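Local atomic coordinates of YfkN protein (Bacillus subtilis subsp. subtilis, PDB entry 3GVE), a protein that belongs to the calcineurin-like phosphoesterase family and carries a manganese ion and a magnesium ion in its metal centre. Residues G104-G107 against N108-N112; G68-L71 against G72-A75; P173-M176 against T177-K180; P91-S94 against V95-L99; M279-W283 against G284-G288. All coordinates share one frame; numbering follows the deposited sequence.

Interaction 1 of 5, residues G104-G107 against N108-N112; sequences GTLG and NHEFN. With MG (magnesium ion), chain D.
Gly107 and Glu110 are joined by two hydrogen bonds, and these make the tight half of the contact. Gly107 N donates to Glu110 OE1 at 2.7 Å, reaching that oxygen from its anti side, 22° out of the carboxylate plane. The acid folds back to this point because its chain is bent at chi2 (70°). In return Glu110 N bonds to Gly107 O at 3.2 Å, from above the carbonyl plane, at the start of the 3-10 segment. With Asp64 N also on OE1 and Leu65 N and Ile66 N on OE2, four backbone N-H groups fix the rotation of this buried carboxylate. Phe111 packs beside this turn: its CD2 lies 3.5 Å from Gly107 O, and its CZ makes an apolar contact with Leu106 CD1 at 3.8 Å, the two side chains crossing near a right angle. Asn108, also buried, directs its CB away from Gly104-Gly107 and binds the magnesium ion through OD1 at 2.1 Å, with Asp64, His216, His249 and a water as further ligands.

The other half is looser, and His109 and Asn112 are partly exposed there. They hold each other instead: His109 ND1 donates almost straight (172°) to Asn112 OD1 at 2.7 Å, in the imidazole plane, while His109 NE2 bonds to a citric acid molecule. The sequence Gly-Asn-His-Glu is the familiar signature of the calcineurin-like family. The turn follows strand 104-105, which pairs in parallel with strand 129-130; Leu106, Glu110 and Phe111 pack on helix 115-123, and Asn108 and Phe111 on helix 175-178.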
loop_
_atom_site.group_PDB
_atom_site.type_symbol
_atom_site.label_atom_id
_atom_site.label_comp_id
_atom_site.label_asym_id
_atom_site.label_seq_id
_atom_site.Cartn_x
_atom_site.Cartn_y
_atom_site.Cartn_z
ATOM N N GLY A 104 8.846 0.116 -22.343
ATOM C CA GLY A 104 8.298 -0.285 -21.059
ATOM C C GLY A 104 8.289 -1.810 -20.953
ATOM O O GLY A 104 8.692 -2.519 -21.887
ATOM N N THR A 105 7.801 -2.306 -19.810
ATOM C CA THR A 105 7.789 -3.770 -19.583
ATOM C C THR A 105 6.644 -4.173 -18.701
ATOM O O THR A 105 5.863 -3.291 -18.224
ATOM C CB THR A 105 9.165 -4.206 -19.042
ATOM O OG1 THR A 105 9.289 -5.624 -19.224
ATOM C CG2 THR A 105 9.339 -3.886 -17.555
ATOM N N LEU A 106 6.491 -5.466 -18.423
ATOM C CA LEU A 106 5.416 -5.957 -17.605
ATOM C C LEU A 106 5.888 -6.246 -16.207
ATOM O O LEU A 106 6.835 -6.929 -15.964
ATOM C CB LEU A 106 4.813 -7.214 -18.219
ATOM C CG LEU A 106 4.431 -7.054 -19.705
ATOM C CD1 LEU A 106 3.918 -8.328 -20.260
ATOM C CD2 LEU A 106 3.487 -5.924 -19.970
ATOM N N GLY A 107 5.132 -5.673 -15.242
ATOM C CA GLY A 107 5.318 -6.052 -13.865
ATOM C C GLY A 107 4.202 -7.081 -13.552
ATOM O O GLY A 107 3.309 -7.389 -14.375
ATOM N N ASN A 108 4.314 -7.676 -12.354
ATOM C CA ASN A 108 3.295 -8.698 -11.993
ATOM C C ASN A 108 1.881 -8.144 -12.015
ATOM O O ASN A 108 0.908 -8.793 -12.379
ATOM C CB ASN A 108 3.592 -9.385 -10.636
ATOM C CG ASN A 108 4.033 -8.409 -9.541
ATOM O OD1 ASN A 108 5.009 -7.667 -9.643
ATOM N ND2 ASN A 108 3.221 -8.336 -8.526
ATOM N N HIS A 109 1.732 -6.905 -11.564
ATOM C CA HIS A 109 0.372 -6.291 -11.455
ATOM C C HIS A 109 -0.256 -5.986 -12.828
ATOM O O HIS A 109 -1.475 -5.773 -12.850
ATOM C CB HIS A 109 0.372 -5.098 -10.505
ATOM C CG HIS A 109 0.478 -5.533 -9.088
ATOM N ND1 HIS A 109 -0.575 -6.132 -8.413
ATOM C CD2 HIS A 109 1.534 -5.548 -8.251
ATOM C CE1 HIS A 109 -0.173 -6.463 -7.181
ATOM N NE2 HIS A 109 1.100 -6.094 -7.054
ATOM N N GLU A 110 0.522 -5.996 -13.907
ATOM C CA GLU A 110 -0.052 -5.833 -15.238
ATOM C C GLU A 110 -1.000 -6.972 -15.612
ATOM O O GLU A 110 -1.793 -6.802 -16.495
ATOM C CB GLU A 110 1.070 -5.703 -16.289
ATOM C CG GLU A 110 1.404 -4.252 -16.711
ATOM C CD GLU A 110 2.077 -3.470 -15.614
ATOM O OE1 GLU A 110 2.981 -4.015 -14.979
ATOM O OE2 GLU A 110 1.708 -2.331 -15.384
ATOM N N PHE A 111 -0.897 -8.089 -14.914
ATOM C CA PHE A 111 -1.708 -9.263 -15.206
ATOM C C PHE A 111 -2.994 -9.351 -14.400
ATOM O O PHE A 111 -3.794 -10.229 -14.629
ATOM C CB PHE A 111 -0.862 -10.524 -14.984
ATOM C CG PHE A 111 0.300 -10.632 -15.936
ATOM C CD1 PHE A 111 0.124 -11.173 -17.189
ATOM C CD2 PHE A 111 1.546 -10.147 -15.592
ATOM C CE1 PHE A 111 1.182 -11.243 -18.077
ATOM C CE2 PHE A 111 2.588 -10.209 -16.466
ATOM C CZ PHE A 111 2.412 -10.758 -17.700
ATOM N N ASN A 112 -3.172 -8.442 -13.444
ATOM C CA ASN A 112 -4.286 -8.510 -12.486
ATOM C C ASN A 112 -5.667 -8.410 -13.141
ATOM O O ASN A 112 -6.639 -8.885 -12.599
ATOM C CB ASN A 112 -4.211 -7.377 -11.444
ATOM C CG ASN A 112 -3.075 -7.506 -10.428
ATOM O OD1 ASN A 112 -2.919 -6.608 -9.633
ATOM N ND2 ASN A 112 -2.316 -8.585 -10.443
HETATM MG MG MG D . 5.947 -6.058 -8.731
HETATM O O HOH W 1 6.011 -4.834 -6.620
#

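Interaction 2 of 5, residues G68-L71 against G72-A75; sequences GNPL and GEYA
The backbone winds into helical i to i+4 bonding as Glu73 N, Tyr74 N and Ala75 N donate in turn to Asn69 O, Pro70 O and Leu71 O, the middle bond, Tyr74 N to Pro70 O, being the shortest at 2.8 Å. This is the first turn of helix 70-85: Asn69 holds the N-cap position and Pro70, which has no N-H to offer, opens the helix. The bond from Glu73 N to Asn69 O, 3.2 Å, ties the N-cap residue to the turn.

Glu73 lies back along the start of the turn. Its CG stands beside the backbone N (chi1 -74°) and the rest of the chain is extended, which brings CD to 3.9 Å from Pro70 CA; beyond that, OE2 finds its hydrogen bond on Tyr338 OH of helix 322-340. Tyr74 behaves differently: CB sits 3.4 Å from Pro70 O, but the ring leads off to stack with Tyr78. Pro70, Leu71 and Tyr74 all pack on helix 322-340, so the turn is covered by the C-terminal helix. At its far end Ala75 CB rests 3.9 Å from Leu71 O.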
loop_
_atom_site.group_PDB
_atom_site.type_symbol
_atom_site.label_atom_id
_atom_site.label_comp_id
_atom_site.label_asym_id
_atom_site.label_seq_id
_atom_site.Cartn_x
_atom_site.Cartn_y
_atom_site.Cartn_z
ATOM N N GLY A 68 -3.152 -0.379 -9.251
ATOM C CA GLY A 68 -2.803 -0.133 -7.865
ATOM C C GLY A 68 -3.687 0.836 -7.106
ATOM O O GLY A 68 -3.774 0.785 -5.898
ATOM N N ASN A 69 -4.332 1.739 -7.829
ATOM C CA ASN A 69 -5.201 2.742 -7.205
ATOM C C ASN A 69 -6.539 2.863 -7.942
ATOM O O ASN A 69 -6.760 2.159 -8.893
ATOM C CB ASN A 69 -4.473 4.085 -7.010
ATOM C CG ASN A 69 -4.234 4.852 -8.309
ATOM O OD1 ASN A 69 -3.488 5.829 -8.335
ATOM N ND2 ASN A 69 -4.884 4.446 -9.357
ATOM N N PRO A 70 -7.435 3.744 -7.505
ATOM C CA PRO A 70 -8.742 3.842 -8.171
ATOM C C PRO A 70 -8.708 4.357 -9.616
ATOM O O PRO A 70 -9.637 4.092 -10.336
ATOM C CB PRO A 70 -9.529 4.783 -7.247
ATOM C CG PRO A 70 -8.972 4.469 -5.906
ATOM C CD PRO A 70 -7.488 4.313 -6.145
ATOM N N LEU A 71 -7.652 5.046 -10.028
ATOM C CA LEU A 71 -7.531 5.458 -11.424
ATOM C C LEU A 71 -7.338 4.235 -12.324
ATOM O O LEU A 71 -7.943 4.138 -13.370
ATOM C CB LEU A 71 -6.401 6.477 -11.608
ATOM C CG LEU A 71 -6.294 7.024 -13.032
ATOM C CD1 LEU A 71 -5.906 8.501 -13.047
ATOM C CD2 LEU A 71 -5.370 6.193 -13.904
ATOM N N GLY A 72 -6.525 3.286 -11.878
ATOM C CA GLY A 72 -6.361 2.040 -12.600
ATOM C C GLY A 72 -7.656 1.247 -12.653
ATOM O O GLY A 72 -7.964 0.625 -13.654
ATOM N N GLU A 73 -8.403 1.272 -11.551
ATOM C CA GLU A 73 -9.717 0.615 -11.471
ATOM C C GLU A 73 -10.711 1.279 -12.415
ATOM O O GLU A 73 -11.463 0.623 -13.093
ATOM C CB GLU A 73 -10.299 0.742 -10.066
ATOM C CG GLU A 73 -9.683 -0.106 -9.036
ATOM C CD GLU A 73 -10.183 0.273 -7.633
ATOM O OE1 GLU A 73 -9.480 -0.065 -6.681
ATOM O OE2 GLU A 73 -11.249 0.931 -7.485
ATOM N N TYR A 74 -10.696 2.601 -12.440
ATOM C CA TYR A 74 -11.580 3.335 -13.324
ATOM C C TYR A 74 -11.370 2.889 -14.782
ATOM O O TYR A 74 -12.308 2.679 -15.531
ATOM C CB TYR A 74 -11.373 4.857 -13.174
ATOM C CG TYR A 74 -12.201 5.612 -14.188
ATOM C CD1 TYR A 74 -13.533 5.888 -13.942
ATOM C CD2 TYR A 74 -11.674 5.973 -15.418
ATOM C CE1 TYR A 74 -14.303 6.528 -14.862
ATOM C CE2 TYR A 74 -12.450 6.618 -16.355
ATOM C CZ TYR A 74 -13.757 6.896 -16.067
ATOM O OH TYR A 74 -14.547 7.537 -16.994
ATOM N N ALA A 75 -10.115 2.730 -15.186
ATOM C CA ALA A 75 -9.828 2.376 -16.555
ATOM C C ALA A 75 -10.386 1.010 -16.955
ATOM O O ALA A 75 -11.034 0.860 -17.973
ATOM C CB ALA A 75 -8.361 2.462 -16.825
#

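Interaction 3 of 5, residues P173-M176 against T177-K180; sequences PQIM and TWDK
Trp178 lies back over Gln174, and the contact is clearest when followed outward from the tryptophan backbone. Its CB is 3.8 Å from Gln174 O. With CG beside its own backbone N (chi1 -61°), the indole swings toward the preceding turn, and CD2 comes to 3.4 Å from the same oxygen, which stands over one face of the ring system near the rim. Further out, CE3 touches Ile175 CG2 at 4.1 Å, the two side chains crossing near a right angle. At the tip, CZ2 and CH2 lie under Gln174 CB: that carbon is 3.6 Å from the centroid of the six-membered ring and only 12° off its normal, a CH-pi contact over the face.

The scaffold is the single-turn helix 175-178, which Asp179 leaves before helix 180-183 begins. Gln174 O serves it twice, accepting from Thr177 N at 2.9 Å, above the carbonyl plane, and from Trp178 N at 3.0 Å with a nearly straight N-H (173°). Asp179 N then bonds to Ile175 O at 2.8 Å.

The polar ends turn to other partners: Gln174 NE2 donates to Gly227 O, and Asp179 OD2 takes a hydrogen bond from Asn112 ND2. The indole also meets the ring of the magnesium ligand His249, and its nearest atoms are about 4 Å from bound citric acid.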
loop_
_atom_site.group_PDB
_atom_site.type_symbol
_atom_site.label_atom_id
_atom_site.label_comp_id
_atom_site.label_asym_id
_atom_site.label_seq_id
_atom_site.Cartn_x
_atom_site.Cartn_y
_atom_site.Cartn_z
ATOM N N PRO A 173 8.395 -15.157 -12.136
ATOM C CA PRO A 173 7.592 -16.346 -12.450
ATOM C C PRO A 173 6.439 -16.580 -11.478
ATOM O O PRO A 173 5.530 -17.312 -11.824
ATOM C CB PRO A 173 8.603 -17.504 -12.392
ATOM C CG PRO A 173 9.925 -16.903 -12.407
ATOM C CD PRO A 173 9.814 -15.492 -11.909
ATOM N N GLN A 174 6.486 -15.922 -10.332
ATOM C CA GLN A 174 5.467 -16.024 -9.315
ATOM C C GLN A 174 4.112 -15.457 -9.755
ATOM O O GLN A 174 3.143 -15.596 -9.033
ATOM C CB GLN A 174 5.951 -15.328 -8.033
ATOM C CG GLN A 174 7.020 -16.075 -7.252
ATOM C CD GLN A 174 8.402 -15.992 -7.879
ATOM O OE1 GLN A 174 8.650 -15.200 -8.761
ATOM N NE2 GLN A 174 9.313 -16.825 -7.399
ATOM N N ILE A 175 4.039 -14.835 -10.931
ATOM C CA ILE A 175 2.731 -14.391 -11.441
ATOM C C ILE A 175 1.788 -15.600 -11.611
ATOM O O ILE A 175 0.605 -15.466 -11.562
ATOM C CB ILE A 175 2.827 -13.585 -12.773
ATOM C CG1 ILE A 175 3.393 -14.433 -13.912
ATOM C CG2 ILE A 175 3.640 -12.303 -12.589
ATOM C CD1 ILE A 175 3.289 -13.726 -15.299
HETATM N N MSE A 176 2.358 -16.787 -11.774
HETATM C CA MSE A 176 1.551 -18.000 -11.911
HETATM C C MSE A 176 0.800 -18.318 -10.617
HETATM O O MSE A 176 -0.226 -18.966 -10.641
HETATM C CB MSE A 176 2.435 -19.181 -12.308
HETATM C CG MSE A 176 3.101 -19.053 -13.678
HETATM SE SE MSE A 176 1.913 -18.583 -15.164
HETATM C CE MSE A 176 0.536 -19.941 -14.976
ATOM N N THR A 177 1.321 -17.848 -9.497
ATOM C CA THR A 177 0.649 -17.935 -8.207
ATOM C C THR A 177 -0.244 -16.716 -7.971
ATOM O O THR A 177 -1.412 -16.842 -7.684
ATOM C CB THR A 177 1.687 -18.036 -7.068
ATOM O OG1 THR A 177 2.438 -19.234 -7.244
ATOM C CG2 THR A 177 1.017 -18.080 -5.695
ATOM N N TRP A 178 0.328 -15.528 -8.096
ATOM C CA TRP A 178 -0.399 -14.292 -7.816
ATOM C C TRP A 178 -1.630 -14.103 -8.697
ATOM O O TRP A 178 -2.608 -13.534 -8.263
ATOM C CB TRP A 178 0.538 -13.087 -7.964
ATOM C CG TRP A 178 1.714 -13.094 -7.034
ATOM C CD1 TRP A 178 1.743 -13.536 -5.749
ATOM C CD2 TRP A 178 3.019 -12.603 -7.322
ATOM N NE1 TRP A 178 2.992 -13.352 -5.214
ATOM C CE2 TRP A 178 3.801 -12.791 -6.166
ATOM C CE3 TRP A 178 3.616 -12.047 -8.455
ATOM C CZ2 TRP A 178 5.136 -12.416 -6.106
ATOM C CZ3 TRP A 178 4.944 -11.681 -8.391
ATOM C CH2 TRP A 178 5.690 -11.872 -7.230
ATOM N N ASP A 179 -1.531 -14.546 -9.944
ATOM C CA ASP A 179 -2.622 -14.444 -10.927
ATOM C C ASP A 179 -2.992 -15.828 -11.490
ATOM O O ASP A 179 -3.252 -15.994 -12.661
ATOM C CB ASP A 179 -2.281 -13.442 -12.045
ATOM C CG ASP A 179 -2.870 -12.077 -11.785
ATOM O OD1 ASP A 179 -4.090 -11.994 -11.580
ATOM O OD2 ASP A 179 -2.122 -11.095 -11.754
ATOM N N LYS A 180 -3.010 -16.814 -10.604
ATOM C CA LYS A 180 -3.427 -18.168 -10.965
ATOM C C LYS A 180 -4.748 -18.219 -11.780
ATOM O O LYS A 180 -4.811 -18.841 -12.814
ATOM C CB LYS A 180 -3.534 -19.035 -9.714
ATOM C CG LYS A 180 -3.837 -20.498 -10.007
ATOM C CD LYS A 180 -3.574 -21.375 -8.788
ATOM C CE LYS A 180 -4.036 -22.797 -9.011
ATOM N NZ LYS A 180 -5.489 -22.830 -8.788
#

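Interaction 4 of 5, residues P91-S94 against V95-L99; sequences PIIS and VMNAL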
loop_
_atom_site.group_PDB
_atom_site.type_symbol
_atom_site.label_atom_id
_atom_site.label_comp_id
_atom_site.label_asym_id
_atom_site.label_seq_id
_atom_site.Cartn_x
_atom_site.Cartn_y
_atom_site.Cartn_z
ATOM N N PRO A 91 -5.700 5.419 -20.475
ATOM C CA PRO A 91 -5.301 6.767 -20.038
ATOM C C PRO A 91 -3.893 6.835 -19.430
ATOM O O PRO A 91 -3.220 7.821 -19.612
ATOM C CB PRO A 91 -6.372 7.121 -19.002
ATOM C CG PRO A 91 -7.555 6.411 -19.479
ATOM C CD PRO A 91 -7.045 5.084 -19.979
ATOM N N ILE A 92 -3.457 5.792 -18.735
ATOM C CA ILE A 92 -2.092 5.781 -18.216
ATOM C C ILE A 92 -1.073 5.745 -19.373
ATOM O O ILE A 92 -0.083 6.463 -19.375
ATOM C CB ILE A 92 -1.878 4.624 -17.236
ATOM C CG1 ILE A 92 -2.657 4.914 -15.948
ATOM C CG2 ILE A 92 -0.388 4.421 -16.962
ATOM C CD1 ILE A 92 -2.672 3.762 -14.969
ATOM N N ILE A 93 -1.347 4.904 -20.357
ATOM C CA ILE A 93 -0.529 4.845 -21.559
ATOM C C ILE A 93 -0.518 6.186 -22.316
ATOM O O ILE A 93 0.508 6.583 -22.829
ATOM C CB ILE A 93 -0.950 3.665 -22.472
ATOM C CG1 ILE A 93 -0.758 2.319 -21.732
ATOM C CG2 ILE A 93 -0.173 3.685 -23.810
ATOM C CD1 ILE A 93 0.703 2.029 -21.288
ATOM N N SER A 94 -1.647 6.891 -22.360
ATOM C CA SER A 94 -1.637 8.269 -22.947
ATOM C C SER A 94 -0.652 9.175 -22.276
ATOM O O SER A 94 -0.007 9.976 -22.958
ATOM C CB SER A 94 -3.009 8.900 -22.893
ATOM O OG SER A 94 -3.982 8.095 -23.536
ATOM N N VAL A 95 -0.526 9.075 -20.954
ATOM C CA VAL A 95 0.485 9.886 -20.249
ATOM C C VAL A 95 1.912 9.510 -20.670
ATOM O O VAL A 95 2.767 10.336 -20.936
ATOM C CB VAL A 95 0.344 9.762 -18.702
ATOM C CG1 VAL A 95 1.444 10.463 -17.993
ATOM C CG2 VAL A 95 -1.024 10.376 -18.265
HETATM N N MSE A 96 2.166 8.205 -20.733
HETATM C CA MSE A 96 3.485 7.682 -21.128
HETATM C C MSE A 96 3.865 8.101 -22.567
HETATM O O MSE A 96 4.992 8.405 -22.861
HETATM C CB MSE A 96 3.550 6.145 -20.999
HETATM C CG MSE A 96 3.041 5.572 -19.664
HETATM SE SE MSE A 96 3.740 6.400 -18.037
HETATM C CE MSE A 96 5.355 5.304 -17.798
ATOM N N ASN A 97 2.861 8.154 -23.434
ATOM C CA ASN A 97 2.995 8.547 -24.821
ATOM C C ASN A 97 3.364 10.045 -24.846
ATOM O O ASN A 97 4.248 10.493 -25.555
ATOM C CB ASN A 97 1.711 8.309 -25.616
ATOM C CG ASN A 97 1.519 6.826 -25.998
ATOM O OD1 ASN A 97 2.441 6.009 -25.888
ATOM N ND2 ASN A 97 0.342 6.519 -26.473
ATOM N N ALA A 98 2.657 10.815 -24.025
ATOM C CA ALA A 98 2.866 12.262 -23.962
ATOM C C ALA A 98 4.254 12.610 -23.432
ATOM O O ALA A 98 4.836 13.588 -23.840
ATOM C CB ALA A 98 1.780 12.932 -23.129
ATOM N N LEU A 99 4.775 11.797 -22.522
ATOM C CA LEU A 99 6.126 11.970 -21.968
ATOM C C LEU A 99 7.204 11.349 -22.864
ATOM O O LEU A 99 8.386 11.411 -22.563
ATOM C CB LEU A 99 6.211 11.353 -20.571
ATOM C CG LEU A 99 5.427 12.046 -19.456
ATOM C CD1 LEU A 99 5.517 11.277 -18.151
ATOM C CD2 LEU A 99 5.954 13.471 -19.269
#
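Backbone hydrogen bonds come first, Val95 N reaching Pro91 O, Met96 N reaching Ile92 O, Asn97 N reaching Ile93 O and Ala98 N reaching Ser94 O. The longest, Val95 N to Pro91 O, measures 3.3 Å. The shortest, Asn97 N to Ile93 O, measures 2.9 Å.

Of the polar side chains, Asn97 stands nearest the preceding turn. Its CG lies beside the backbone N (chi1 -78°), which sets the carboxamide carbon 3.3 Å from Ile93 O. The amide itself is satisfied by the loop beyond helix 115-123, OD1 accepting from Asp126 N and ND2 donating to Gly124 O. Ser94 OG makes a weak bond to His90 O, just ahead of the helix.

Among packing contacts, Ile93 CG2 touches Asn97 ND2 at 3.9 Å. Met96, a selenomethionine, has its CG 3.3 Å from Ile92 O, and beyond it the chain bends at chi2 and chi3. On another side of the helix Val95 CG2 comes within 3.6 Å of Pro91 O.

Val95 packs on helix 322-340 and helix 40-53, and Pro91 and Ile92 meet helix 70-85. The arrangement is that of a short, largely buried alpha-helix within the calcineurin-like fold, preceding the strand, 104-105, that runs into the metal-binding loop.

Interaction 5 of 5, residues M279-W283 against G284-G288; sequences MPSSW and GKYLG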
loop_
_atom_site.group_PDB
_atom_site.type_symbol
_atom_site.label_atom_id
_atom_site.label_comp_id
_atom_site.label_asym_id
_atom_site.label_seq_id
_atom_site.Cartn_x
_atom_site.Cartn_y
_atom_site.Cartn_z
HETATM N N MSE A 279 17.185 1.230 -8.832
HETATM C CA MSE A 279 15.858 0.862 -8.345
HETATM C C MSE A 279 15.269 2.103 -7.685
HETATM O O MSE A 279 15.574 2.429 -6.537
HETATM C CB MSE A 279 15.908 -0.297 -7.340
HETATM C CG MSE A 279 14.521 -0.660 -6.787
HETATM SE SE MSE A 279 14.596 -1.903 -5.299
HETATM C CE MSE A 279 15.212 -3.467 -6.237
ATOM N N PRO A 280 14.429 2.799 -8.433
ATOM C CA PRO A 280 13.914 4.087 -7.963
ATOM C C PRO A 280 12.600 4.002 -7.189
ATOM O O PRO A 280 11.608 4.586 -7.549
ATOM C CB PRO A 280 13.751 4.881 -9.259
ATOM C CG PRO A 280 13.428 3.853 -10.272
ATOM C CD PRO A 280 14.273 2.654 -9.895
ATOM N N SER A 281 12.636 3.293 -6.077
ATOM C CA SER A 281 11.555 3.301 -5.090
ATOM C C SER A 281 10.235 2.818 -5.720
ATOM O O SER A 281 10.212 1.834 -6.436
ATOM C CB SER A 281 11.433 4.716 -4.473
ATOM O OG SER A 281 10.559 4.697 -3.353
ATOM N N SER A 282 9.145 3.495 -5.402
ATOM C CA SER A 282 7.836 3.170 -5.951
ATOM C C SER A 282 7.019 4.459 -6.049
ATOM O O SER A 282 7.376 5.468 -5.474
ATOM C CB SER A 282 7.125 2.120 -5.098
ATOM O OG SER A 282 6.856 2.625 -3.812
ATOM N N TRP A 283 5.953 4.408 -6.833
ATOM C CA TRP A 283 4.957 5.479 -6.954
ATOM C C TRP A 283 5.502 6.799 -7.507
ATOM O O TRP A 283 4.894 7.840 -7.339
ATOM C CB TRP A 283 4.254 5.721 -5.601
ATOM C CG TRP A 283 3.424 4.584 -5.102
ATOM C CD1 TRP A 283 3.446 3.304 -5.507
ATOM C CD2 TRP A 283 2.437 4.668 -4.069
ATOM N NE1 TRP A 283 2.519 2.563 -4.792
ATOM C CE2 TRP A 283 1.890 3.386 -3.901
ATOM C CE3 TRP A 283 1.970 5.711 -3.271
ATOM C CZ2 TRP A 283 0.881 3.113 -2.967
ATOM C CZ3 TRP A 283 0.973 5.442 -2.349
ATOM C CH2 TRP A 283 0.441 4.156 -2.210
ATOM N N GLY A 284 6.655 6.740 -8.157
ATOM C CA GLY A 284 7.284 7.928 -8.698
ATOM C C GLY A 284 8.062 8.751 -7.689
ATOM O O GLY A 284 8.396 9.870 -7.967
ATOM N N LYS A 285 8.378 8.184 -6.531
ATOM C CA LYS A 285 9.113 8.914 -5.487
ATOM C C LYS A 285 10.578 9.242 -5.825
ATOM O O LYS A 285 11.163 10.147 -5.259
ATOM C CB LYS A 285 9.021 8.169 -4.146
ATOM C CG LYS A 285 7.598 8.133 -3.556
ATOM C CD LYS A 285 7.509 7.204 -2.341
ATOM C CE LYS A 285 6.089 7.116 -1.772
ATOM N NZ LYS A 285 6.086 6.195 -0.599
ATOM N N TYR A 286 11.138 8.493 -6.766
ATOM C CA TYR A 286 12.497 8.683 -7.251
ATOM C C TYR A 286 12.493 8.444 -8.759
ATOM O O TYR A 286 11.631 7.738 -9.272
ATOM C CB TYR A 286 13.437 7.671 -6.604
ATOM C CG TYR A 286 13.869 7.984 -5.196
ATOM C CD1 TYR A 286 15.149 8.430 -4.936
ATOM C CD2 TYR A 286 13.010 7.804 -4.131
ATOM C CE1 TYR A 286 15.565 8.706 -3.633
ATOM C CE2 TYR A 286 13.417 8.079 -2.831
ATOM C CZ TYR A 286 14.687 8.525 -2.602
ATOM O OH TYR A 286 15.088 8.798 -1.311
ATOM N N LEU A 287 13.455 9.045 -9.442
ATOM C CA LEU A 287 13.773 8.726 -10.829
ATOM C C LEU A 287 15.123 7.999 -10.845
ATOM O O LEU A 287 16.062 8.412 -10.181
ATOM C CB LEU A 287 13.901 10.006 -11.640
ATOM C CG LEU A 287 14.157 9.810 -13.136
ATOM C CD1 LEU A 287 12.946 9.166 -13.788
ATOM C CD2 LEU A 287 14.497 11.149 -13.793
ATOM N N GLY A 288 15.216 6.928 -11.621
ATOM C CA GLY A 288 16.487 6.244 -11.817
ATOM C C GLY A 288 17.249 6.901 -12.952
ATOM O O GLY A 288 16.670 7.310 -13.936
HETATM O O HOH W 2 8.928 4.821 -8.345
HETATM O O HOH W 3 5.043 3.706 -2.187
#
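A type I' beta turn from Ser282 to Lys285 reverses the chain between strands 275-280 and 286-297, and Lys285 N closes it on Ser282 O at 3.1 Å with an N-H angle of 163°. Trp283 and Gly284 at its corner both have positive phi (63° and 81°), as this turn type requires. Further back, Pro280 is the centre of an inverse gamma turn, and a water spans the mouth of the loop, donating to Pro280 O at 2.8 Å and accepting from Gly284 N at 3.0 Å.

A second water joins Ser282 OG (2.7 Å) to Lys285 NZ (3.1 Å), the extended lysine chain running alongside the turn to reach it; this water also lies above one face of the Trp283 indole. Across the mouth, Pro280 CB meets Tyr286 CB at 3.9 Å, and Ser281 CB approaches Tyr286 CD2 to 3.5 Å.

The turn links two different sheets. Met279 bonds to Phe254 in one, Leu287 to Glu311 in the other, while Trp283 sets its ring edge-to-face with Phe38. Leu287 packs on helix 40-53, and Tyr286 touches strands 253-254 and 300-312 as well as Lys33 of the second subunit.

How the interactions relate
Interactions 1 and 3 share a border at the metal centre: Asn108 CB packs 3.4 Å from Trp178 CE3, and the same Asn108 CB lies 3.5 Å from Ile175 CG2. Asn108 of interaction 1 binds the magnesium ion, whereas the Trp178 side chain of interaction 3 stays about 6 Å from it at the nearest atoms. The Ser282 side chain of interaction 5 comes to about 6 Å from manganese. Interactions 2 and 4 lie farther off, the side chains of Asn69 and Ile92 being about 12 and 13 Å from manganese; they meet where Leu71 CD2 touches Ile92 CG1 at 3.6 Å. The centres of interactions 3 and 4 are about 27 Å apart.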